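Lipase (Rhizopus chinensis, PDB 6A0W) probably hydrolyses the ester bonds of triacylglycerols as a secreted fungal class 3 lipase with an alpha/beta-hydrolase fold. Local coordinates at residues Y164-T169 with K195-Y200; D156-Y161 with E189-P194; A181-Y186 with T219-H224. All coordinates share one frame; numbering follows the deposited sequence.

Contact 1 of 3, residues Y164-T169 with K195-Y200; sequences YKVIVT and KNLSIY
Four backbone hydrogen bonds join Val166 and Val168 to Asn196, Ser198 and Tyr200, making the strands parallel neighbours in a sheet. Val166 N donates to Asn196 O at 2.9 Å and Val168 N to Ser198 O at 3.0 Å, both almost straight (171°); Tyr200 N returns a bond of 2.9 Å to Val168 O. That from Ser198 N to Val166 O is longer, 3.2 Å, and more bent (140°).

On the face bearing Val166, Val168, Leu197 and Ile199, Leu197 reaches across the seam: with CG anti to the backbone N (chi1 172°), its CD1 methyl lies 3.7 Å from Val166 CG1 and 3.9 Å from Val168 CG2. On the face of Ile167 and Tyr200, Ile167 turns its CD1 to within 4.0 Å of Tyr200 CE1, approaching the ring obliquely. Thr169 OG1 is hydrogen-bonded to Tyr47 O.

Just ahead of both strands a water bridges the segments, donating to Tyr164 O and accepting from Asn196 ND2. Asn196 OD1 accepts from Ser193 N, which ties this side chain to the preceding loop.

The strands and helix 173-188 form a beta-alpha-beta unit of the alpha/beta-hydrolase fold, whose first strand leads into the probable nucleophile elbow, against which Thr169 packs. That helix covers Val168 and Ile199, helix 38-53 packs against Ile167 and Tyr200 on the other face, and strand 102-108 pairs with the far edge of strand 165-171.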
loop_
_atom_site.group_PDB
_atom_site.type_symbol
_atom_site.label_atom_id
_atom_site.label_comp_id
_atom_site.label_asym_id
_atom_site.label_seq_id
_atom_site.Cartn_x
_atom_site.Cartn_y
_atom_site.Cartn_z
ATOM N N TYR A 164 7.686 -20.773 2.179
ATOM C CA TYR A 164 7.074 -19.596 2.825
ATOM C C TYR A 164 6.351 -18.727 1.793
ATOM O O TYR A 164 6.728 -18.673 0.624
ATOM C CB TYR A 164 8.116 -18.753 3.561
ATOM C CG TYR A 164 8.623 -19.286 4.894
ATOM C CD1 TYR A 164 8.629 -20.629 5.184
ATOM C CD2 TYR A 164 9.224 -18.411 5.806
ATOM C CE1 TYR A 164 9.158 -21.099 6.389
ATOM C CE2 TYR A 164 9.763 -18.864 6.991
ATOM C CZ TYR A 164 9.785 -20.218 7.254
ATOM O OH TYR A 164 10.295 -20.620 8.464
ATOM N N LYS A 165 5.333 -17.983 2.213
ATOM C CA LYS A 165 4.740 -17.024 1.294
ATOM C C LYS A 165 5.394 -15.658 1.443
ATOM O O LYS A 165 5.938 -15.345 2.478
ATOM C CB LYS A 165 3.253 -16.905 1.550
ATOM C CG LYS A 165 2.925 -16.265 2.865
ATOM C CD LYS A 165 1.424 -16.279 3.046
ATOM C CE LYS A 165 1.062 -15.879 4.459
ATOM N NZ LYS A 165 -0.405 -16.063 4.605
ATOM N N VAL A 166 5.307 -14.855 0.397
ATOM C CA VAL A 166 5.817 -13.513 0.398
ATOM C C VAL A 166 4.659 -12.514 0.413
ATOM O O VAL A 166 3.762 -12.548 -0.451
ATOM C CB VAL A 166 6.677 -13.302 -0.873
ATOM C CG1 VAL A 166 7.118 -11.866 -1.004
ATOM C CG2 VAL A 166 7.884 -14.232 -0.848
ATOM N N ILE A 167 4.680 -11.637 1.422
ATOM C CA ILE A 167 3.700 -10.580 1.585
ATOM C C ILE A 167 4.408 -9.255 1.353
ATOM O O ILE A 167 5.401 -8.954 2.007
ATOM C CB ILE A 167 3.173 -10.552 3.050
ATOM C CG1 ILE A 167 2.381 -11.820 3.413
ATOM C CG2 ILE A 167 2.330 -9.314 3.292
ATOM C CD1 ILE A 167 1.009 -11.973 2.778
ATOM N N VAL A 168 3.928 -8.456 0.408
ATOM C CA VAL A 168 4.519 -7.154 0.182
ATOM C C VAL A 168 3.523 -6.095 0.689
ATOM O O VAL A 168 2.375 -6.098 0.257
ATOM C CB VAL A 168 4.790 -6.884 -1.313
ATOM C CG1 VAL A 168 5.626 -5.634 -1.458
ATOM C CG2 VAL A 168 5.458 -8.069 -2.013
ATOM N N THR A 169 3.943 -5.233 1.617
ATOM C CA THR A 169 3.003 -4.299 2.248
ATOM C C THR A 169 3.564 -2.883 2.369
ATOM O O THR A 169 4.774 -2.685 2.401
ATOM C CB THR A 169 2.488 -4.841 3.623
ATOM O OG1 THR A 169 1.443 -3.990 4.103
ATOM C CG2 THR A 169 3.590 -4.871 4.663
ATOM N N LYS A 195 -0.230 -18.151 -5.956
ATOM C CA LYS A 195 -0.331 -19.070 -4.816
ATOM C C LYS A 195 0.447 -18.606 -3.624
ATOM O O LYS A 195 0.138 -19.037 -2.517
ATOM C CB LYS A 195 0.146 -20.474 -5.172
ATOM C CG LYS A 195 -0.572 -21.107 -6.368
ATOM C CD LYS A 195 0.315 -22.122 -7.087
ATOM C CE LYS A 195 0.319 -21.902 -8.596
ATOM N NZ LYS A 195 0.014 -23.208 -9.227
ATOM N N ASN A 196 1.549 -17.876 -3.835
ATOM C CA ASN A 196 2.454 -17.620 -2.716
ATOM C C ASN A 196 2.957 -16.188 -2.635
ATOM O O ASN A 196 3.822 -15.897 -1.813
ATOM C CB ASN A 196 3.617 -18.622 -2.657
ATOM C CG ASN A 196 4.537 -18.532 -3.865
ATOM O OD1 ASN A 196 4.200 -17.897 -4.870
ATOM N ND2 ASN A 196 5.639 -19.302 -3.828
ATOM N N LEU A 197 2.341 -15.290 -3.408
ATOM C CA LEU A 197 2.681 -13.887 -3.370
ATOM C C LEU A 197 1.398 -13.066 -3.308
ATOM O O LEU A 197 0.482 -13.283 -4.100
ATOM C CB LEU A 197 3.459 -13.494 -4.625
ATOM C CG LEU A 197 3.755 -12.030 -4.865
ATOM C CD1 LEU A 197 4.671 -11.518 -3.757
ATOM C CD2 LEU A 197 4.425 -11.835 -6.208
ATOM N N SER A 198 1.439 -12.005 -2.511
ATOM C CA SER A 198 0.260 -11.174 -2.249
ATOM C C SER A 198 0.755 -9.764 -1.921
ATOM O O SER A 198 1.801 -9.612 -1.307
ATOM C CB SER A 198 -0.498 -11.753 -0.999
ATOM O OG SER A 198 -1.549 -12.539 -1.470
ATOM N N ILE A 199 -0.067 -8.762 -2.210
ATOM C CA ILE A 199 0.259 -7.374 -2.001
ATOM C C ILE A 199 -0.859 -6.753 -1.149
ATOM O O ILE A 199 -2.045 -6.875 -1.474
ATOM C CB ILE A 199 0.312 -6.603 -3.319
ATOM C CG1 ILE A 199 1.307 -7.260 -4.324
ATOM C CG2 ILE A 199 0.798 -5.187 -3.062
ATOM C CD1 ILE A 199 1.130 -6.786 -5.764
ATOM N N TYR A 200 -0.474 -6.106 -0.061
ATOM C CA TYR A 200 -1.436 -5.400 0.791
ATOM C C TYR A 200 -0.998 -3.988 1.008
ATOM O O TYR A 200 0.138 -3.732 1.450
ATOM C CB TYR A 200 -1.540 -6.067 2.171
ATOM C CG TYR A 200 -2.234 -7.415 2.141
ATOM C CD1 TYR A 200 -1.516 -8.567 1.833
ATOM C CD2 TYR A 200 -3.564 -7.558 2.579
ATOM C CE1 TYR A 200 -2.141 -9.795 1.741
ATOM C CE2 TYR A 200 -4.175 -8.806 2.573
ATOM C CZ TYR A 200 -3.457 -9.920 2.184
ATOM O OH TYR A 200 -3.997 -11.177 2.187
HETATM O O HOH W 1 6.524 -20.574 -1.164
#

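Contact 2 of 3, residues D156-Y161 with E189-P194; sequences DQLTAY and EKRLSP
Glu189, the first residue beyond helix 173-188 to leave helical geometry, opens a type I beta turn that runs to Leu192. Its CG stands anti to the backbone N and the chain bends at chi2 (55°), which brings the carboxylate back over the turn. Glu189 OE2 takes two donors: Arg191 N, along the anti lone pair, and Arg191 NE, from above the carboxylate plane. OE1 completes the side-on grip through a salt bridge of 2.7 Å to Arg191 NH2, and Gln155 NE2 also binds it.

Arg191 follows after one residue and makes the largest contribution of its segment. Bent at chi3 (-66°), it presents its guanidinium with the edge toward Thr159 and one face under Leu158, whose CG lies 4.3 Å above the guanidinium plane. Arg191 NH1 donates to Thr159 OG1 at 2.8 Å, nearly straight at 166° and close to the guanidinium plane, while NH2 also reaches Gln155 O. With bonds at NE, NH1 and NH2, the flat group is held against rotation, and the paired carboxylate probably tempers its charge.

Leu192 supplies the apolar part. Leu158, its CG anti to the backbone N, crosses it obliquely, so that Leu158 CD2 comes within 3.8 Å of Leu192 CG; the same methyl lies 3.9 Å from Glu189 CD.

The last turn of helix 137-160 is thus clasped to the loop that leads from helix 173-188 into strand 197-202, and strand 165-171, which follows helix 137-160 in the chain, meets Leu192 through Val166.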
loop_
_atom_site.group_PDB
_atom_site.type_symbol
_atom_site.label_atom_id
_atom_site.label_comp_id
_atom_site.label_asym_id
_atom_site.label_seq_id
_atom_site.Cartn_x
_atom_site.Cartn_y
_atom_site.Cartn_z
ATOM N N ASP A 156 17.044 -14.763 -1.824
ATOM C CA ASP A 156 17.872 -15.533 -0.904
ATOM C C ASP A 156 17.079 -16.212 0.216
ATOM O O ASP A 156 17.347 -17.349 0.621
ATOM C CB ASP A 156 18.965 -14.597 -0.343
ATOM C CG ASP A 156 20.157 -15.361 0.148
ATOM O OD1 ASP A 156 20.897 -15.936 -0.701
ATOM O OD2 ASP A 156 20.279 -15.478 1.380
ATOM N N GLN A 157 16.134 -15.468 0.784
ATOM C CA GLN A 157 15.255 -16.011 1.813
ATOM C C GLN A 157 14.313 -17.105 1.273
ATOM O O GLN A 157 14.041 -18.100 1.941
ATOM C CB GLN A 157 14.436 -14.860 2.419
ATOM C CG GLN A 157 15.294 -13.949 3.285
ATOM C CD GLN A 157 15.680 -14.612 4.580
ATOM O OE1 GLN A 157 14.809 -15.054 5.349
ATOM N NE2 GLN A 157 16.989 -14.623 4.878
ATOM N N LEU A 158 13.792 -16.884 0.077
ATOM C CA LEU A 158 12.910 -17.837 -0.532
ATOM C C LEU A 158 13.665 -19.127 -0.882
ATOM O O LEU A 158 13.187 -20.228 -0.550
ATOM C CB LEU A 158 12.300 -17.199 -1.767
ATOM C CG LEU A 158 11.110 -17.853 -2.456
ATOM C CD1 LEU A 158 9.945 -18.038 -1.494
ATOM C CD2 LEU A 158 10.703 -16.970 -3.618
ATOM N N THR A 159 14.902 -19.005 -1.368
ATOM C CA THR A 159 15.775 -20.195 -1.488
ATOM C C THR A 159 15.942 -20.945 -0.179
ATOM O O THR A 159 15.767 -22.182 -0.123
ATOM C CB THR A 159 17.168 -19.833 -2.024
ATOM O OG1 THR A 159 17.029 -19.127 -3.263
ATOM C CG2 THR A 159 18.005 -21.072 -2.257
ATOM N N ALA A 160 16.150 -20.207 0.906
ATOM C CA ALA A 160 16.335 -20.850 2.191
ATOM C C ALA A 160 15.030 -21.361 2.836
ATOM O O ALA A 160 15.050 -22.236 3.718
ATOM C CB ALA A 160 17.088 -19.924 3.129
ATOM N N TYR A 161 13.905 -20.789 2.418
ATOM C CA TYR A 161 12.600 -21.095 3.029
ATOM C C TYR A 161 11.552 -21.209 1.943
ATOM O O TYR A 161 10.735 -20.292 1.767
ATOM C CB TYR A 161 12.201 -19.951 3.992
ATOM C CG TYR A 161 13.127 -19.836 5.178
ATOM C CD1 TYR A 161 13.016 -20.718 6.255
ATOM C CD2 TYR A 161 14.214 -18.949 5.160
ATOM C CE1 TYR A 161 13.900 -20.652 7.311
ATOM C CE2 TYR A 161 15.110 -18.899 6.204
ATOM C CZ TYR A 161 14.952 -19.752 7.276
ATOM O OH TYR A 161 15.788 -19.633 8.372
ATOM N N GLU A 189 10.885 -13.337 -10.515
ATOM C CA GLU A 189 11.157 -14.415 -9.578
ATOM C C GLU A 189 10.132 -15.500 -9.846
ATOM O O GLU A 189 8.968 -15.412 -9.451
ATOM C CB GLU A 189 11.061 -13.884 -8.153
ATOM C CG GLU A 189 10.992 -14.919 -7.066
ATOM C CD GLU A 189 12.155 -15.903 -7.112
ATOM O OE1 GLU A 189 13.178 -15.643 -6.440
ATOM O OE2 GLU A 189 11.995 -16.983 -7.726
ATOM N N LYS A 190 10.565 -16.524 -10.562
ATOM C CA LYS A 190 9.618 -17.469 -11.142
ATOM C C LYS A 190 9.089 -18.410 -10.068
ATOM O O LYS A 190 8.113 -19.084 -10.290
ATOM C CB LYS A 190 10.264 -18.268 -12.279
ATOM C CG LYS A 190 11.536 -18.989 -11.832
ATOM C CD LYS A 190 11.647 -20.427 -12.324
ATOM C CE LYS A 190 12.616 -21.219 -11.459
ATOM N NZ LYS A 190 14.027 -20.883 -11.802
ATOM N N ARG A 191 9.750 -18.529 -8.922
ATOM C CA ARG A 191 9.184 -19.308 -7.848
ATOM C C ARG A 191 7.928 -18.693 -7.191
ATOM O O ARG A 191 7.276 -19.347 -6.376
ATOM C CB ARG A 191 10.247 -19.566 -6.810
ATOM C CG ARG A 191 11.410 -20.389 -7.387
ATOM C CD ARG A 191 12.547 -20.433 -6.385
ATOM N NE ARG A 191 13.134 -19.107 -6.175
ATOM C CZ ARG A 191 14.154 -18.856 -5.364
ATOM N NH1 ARG A 191 14.664 -19.827 -4.614
ATOM N NH2 ARG A 191 14.578 -17.604 -5.223
ATOM N N LEU A 192 7.598 -17.453 -7.544
ATOM C CA LEU A 192 6.452 -16.769 -6.953
ATOM C C LEU A 192 5.341 -16.714 -7.969
ATOM O O LEU A 192 5.624 -16.483 -9.147
ATOM C CB LEU A 192 6.811 -15.358 -6.493
ATOM C CG LEU A 192 7.713 -15.340 -5.271
ATOM C CD1 LEU A 192 8.256 -13.933 -5.064
ATOM C CD2 LEU A 192 7.079 -15.909 -4.014
ATOM N N SER A 193 4.100 -16.788 -7.474
ATOM C CA SER A 193 2.876 -16.760 -8.297
ATOM C C SER A 193 1.706 -16.341 -7.398
ATOM O O SER A 193 1.916 -16.183 -6.189
ATOM C CB SER A 193 2.580 -18.167 -8.840
ATOM O OG SER A 193 2.220 -19.045 -7.785
ATOM N N PRO A 194 0.459 -16.412 -7.913
ATOM C CA PRO A 194 -0.697 -16.075 -7.093
ATOM C C PRO A 194 -0.893 -17.000 -5.931
ATOM O O PRO A 194 -1.418 -16.549 -4.900
ATOM C CB PRO A 194 -1.870 -16.187 -8.054
ATOM C CG PRO A 194 -1.267 -15.792 -9.361
ATOM C CD PRO A 194 0.094 -16.419 -9.337
#

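Contact 3 of 3, residues A181-Y186 with T219-H224; sequences AGMDLY and TGIPFH
The side chain of Tyr186 projects from helix 173-188 with CG anti to its backbone N (chi1 170°), which carries the ring toward the loop before strand 223-228. Its CB starts the contact at 4.1 Å from Ile221 CG1. One flank of the ring continues it, Tyr186 CD1 lying 3.9 Å from Ile221 CD1, which approaches obliquely. The other flank belongs to Thr219: Tyr186 CD2 and CE2 both meet the CG2 methyl, CE2 at 3.4 Å. Thr219 CB sits over one ring face, offset toward CE2 and CZ, a CH-pi contact 3.8 Å from the ring centroid and 15° off the normal. At the tip, Tyr186 OH passes 4.0 Å from Thr219 CA.

Thr219 is held in place by an ST turn, its OG1 accepting from Ile221 N at 3.1 Å, and the same oxygen bonds to Val216 O of helix 210-218. Gly220, the first residue past that helix, has a positive phi that glycine takes readily and turns the chain toward the next parallel strand of the alpha/beta fold.

Met183, one turn earlier, bends at chi2 and chi3 so that its CE methyl reaches Thr219 OG1 and, at 4.0 Å, Ile221 CB; Tyr215 and Val216 pack against the same side chain.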
loop_
_atom_site.group_PDB
_atom_site.type_symbol
_atom_site.label_atom_id
_atom_site.label_comp_id
_atom_site.label_asym_id
_atom_site.label_seq_id
_atom_site.Cartn_x
_atom_site.Cartn_y
_atom_site.Cartn_z
ATOM N N ALA A 181 6.891 -3.531 -6.467
ATOM C CA ALA A 181 7.684 -4.662 -6.067
ATOM C C ALA A 181 6.965 -5.960 -6.395
ATOM O O ALA A 181 7.599 -6.959 -6.775
ATOM C CB ALA A 181 8.009 -4.612 -4.579
ATOM N N GLY A 182 5.674 -6.010 -6.081
ATOM C CA GLY A 182 4.935 -7.246 -6.311
ATOM C C GLY A 182 4.932 -7.621 -7.798
ATOM O O GLY A 182 5.100 -8.773 -8.141
ATOM N N MET A 183 4.711 -6.646 -8.670
ATOM C CA MET A 183 4.785 -6.886 -10.114
ATOM C C MET A 183 6.193 -7.320 -10.629
ATOM O O MET A 183 6.318 -8.347 -11.331
ATOM C CB MET A 183 4.290 -5.651 -10.853
ATOM C CG MET A 183 2.814 -5.337 -10.644
ATOM S SD MET A 183 1.754 -6.701 -11.142
ATOM C CE MET A 183 1.519 -7.504 -9.565
ATOM N N ASP A 184 7.236 -6.773 -10.015
ATOM C CA ASP A 184 8.634 -7.154 -10.355
ATOM C C ASP A 184 8.961 -8.563 -9.891
ATOM O O ASP A 184 9.530 -9.389 -10.623
ATOM C CB ASP A 184 9.602 -6.127 -9.713
ATOM C CG ASP A 184 11.002 -6.091 -10.381
ATOM O OD1 ASP A 184 11.152 -6.593 -11.499
ATOM O OD2 ASP A 184 11.966 -5.605 -9.759
ATOM N N LEU A 185 8.602 -8.876 -8.659
ATOM C CA LEU A 185 8.717 -10.236 -8.191
ATOM C C LEU A 185 7.969 -11.225 -9.110
ATOM O O LEU A 185 8.487 -12.307 -9.448
ATOM C CB LEU A 185 8.204 -10.342 -6.751
ATOM C CG LEU A 185 9.121 -9.637 -5.751
ATOM C CD1 LEU A 185 8.423 -9.336 -4.427
ATOM C CD2 LEU A 185 10.377 -10.490 -5.539
ATOM N N TYR A 186 6.727 -10.902 -9.458
ATOM C CA TYR A 186 5.998 -11.774 -10.374
ATOM C C TYR A 186 6.793 -11.934 -11.695
ATOM O O TYR A 186 6.773 -13.005 -12.296
ATOM C CB TYR A 186 4.592 -11.229 -10.645
ATOM C CG TYR A 186 3.821 -11.918 -11.766
ATOM C CD1 TYR A 186 3.215 -13.159 -11.587
ATOM C CD2 TYR A 186 3.623 -11.267 -12.964
ATOM C CE1 TYR A 186 2.526 -13.787 -12.634
ATOM C CE2 TYR A 186 2.899 -11.848 -14.001
ATOM C CZ TYR A 186 2.349 -13.081 -13.822
ATOM O OH TYR A 186 1.663 -13.551 -14.896
ATOM N N THR A 219 -2.277 -10.487 -13.843
ATOM C CA THR A 219 -1.287 -11.367 -13.226
ATOM C C THR A 219 -1.934 -12.327 -12.255
ATOM O O THR A 219 -1.281 -13.297 -11.789
ATOM C CB THR A 219 -0.189 -10.593 -12.438
ATOM O OG1 THR A 219 -0.754 -9.911 -11.302
ATOM C CG2 THR A 219 0.525 -9.554 -13.325
ATOM N N GLY A 220 -3.106 -11.956 -11.743
ATOM C CA GLY A 220 -3.721 -12.785 -10.662
ATOM C C GLY A 220 -3.034 -12.678 -9.307
ATOM O O GLY A 220 -3.471 -13.312 -8.341
ATOM N N ILE A 221 -1.983 -11.858 -9.188
ATOM C CA ILE A 221 -1.416 -11.596 -7.850
ATOM C C ILE A 221 -2.433 -10.785 -7.017
ATOM O O ILE A 221 -2.798 -9.671 -7.409
ATOM C CB ILE A 221 -0.116 -10.762 -7.905
ATOM C CG1 ILE A 221 0.959 -11.509 -8.717
ATOM C CG2 ILE A 221 0.421 -10.487 -6.477
ATOM C CD1 ILE A 221 1.364 -12.870 -8.184
ATOM N N PRO A 222 -2.860 -11.313 -5.865
ATOM C CA PRO A 222 -3.847 -10.583 -5.061
ATOM C C PRO A 222 -3.290 -9.239 -4.592
ATOM O O PRO A 222 -2.172 -9.162 -4.117
ATOM C CB PRO A 222 -4.068 -11.529 -3.866
ATOM C CG PRO A 222 -3.796 -12.888 -4.443
ATOM C CD PRO A 222 -2.548 -12.620 -5.248
ATOM N N PHE A 223 -3.962 -8.171 -4.977
ATOM C CA PHE A 223 -3.592 -6.832 -4.591
ATOM C C PHE A 223 -4.736 -6.221 -3.774
ATOM O O PHE A 223 -5.782 -5.892 -4.317
ATOM C CB PHE A 223 -3.360 -6.027 -5.869
ATOM C CG PHE A 223 -3.071 -4.560 -5.654
ATOM C CD1 PHE A 223 -2.381 -4.125 -4.543
ATOM C CD2 PHE A 223 -3.453 -3.625 -6.592
ATOM C CE1 PHE A 223 -2.113 -2.791 -4.371
ATOM C CE2 PHE A 223 -3.296 -2.270 -6.363
ATOM C CZ PHE A 223 -2.538 -1.865 -5.299
ATOM N N HIS A 224 -4.487 -5.985 -2.491
ATOM C CA HIS A 224 -5.522 -5.498 -1.584
ATOM C C HIS A 224 -5.291 -4.026 -1.299
ATOM O O HIS A 224 -4.188 -3.635 -0.911
ATOM C CB HIS A 224 -5.439 -6.268 -0.267
ATOM C CG HIS A 224 -5.633 -7.732 -0.413
ATOM N ND1 HIS A 224 -6.865 -8.332 -0.244
ATOM C CD2 HIS A 224 -4.742 -8.732 -0.614
ATOM C CE1 HIS A 224 -6.725 -9.635 -0.404
ATOM N NE2 HIS A 224 -5.446 -9.905 -0.598
#

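How the contacts relate
Contact 1 belongs to the central sheet and relies on backbone hydrogen bonds between adjoining strands, with one aliphatic and one mixed face. Contact 2, farthest from the chain's centre and nearer the surface (Thr159 is exposed), is the charged one: an ion pair inside the loop orients an arginine that bonds a hydroxyl on the helix's last turn. Contact 3 is buried, with only apolar and CH-pi packing between its segments. Helix 173-188 supplies a segment of contact 3, runs into the loop of contact 2 and connects the strands of contact 1. Loop 189-194 touches both other contacts, while the backbone of Ile199 probably hydrogen-bonds with Pro222 O and His224 N.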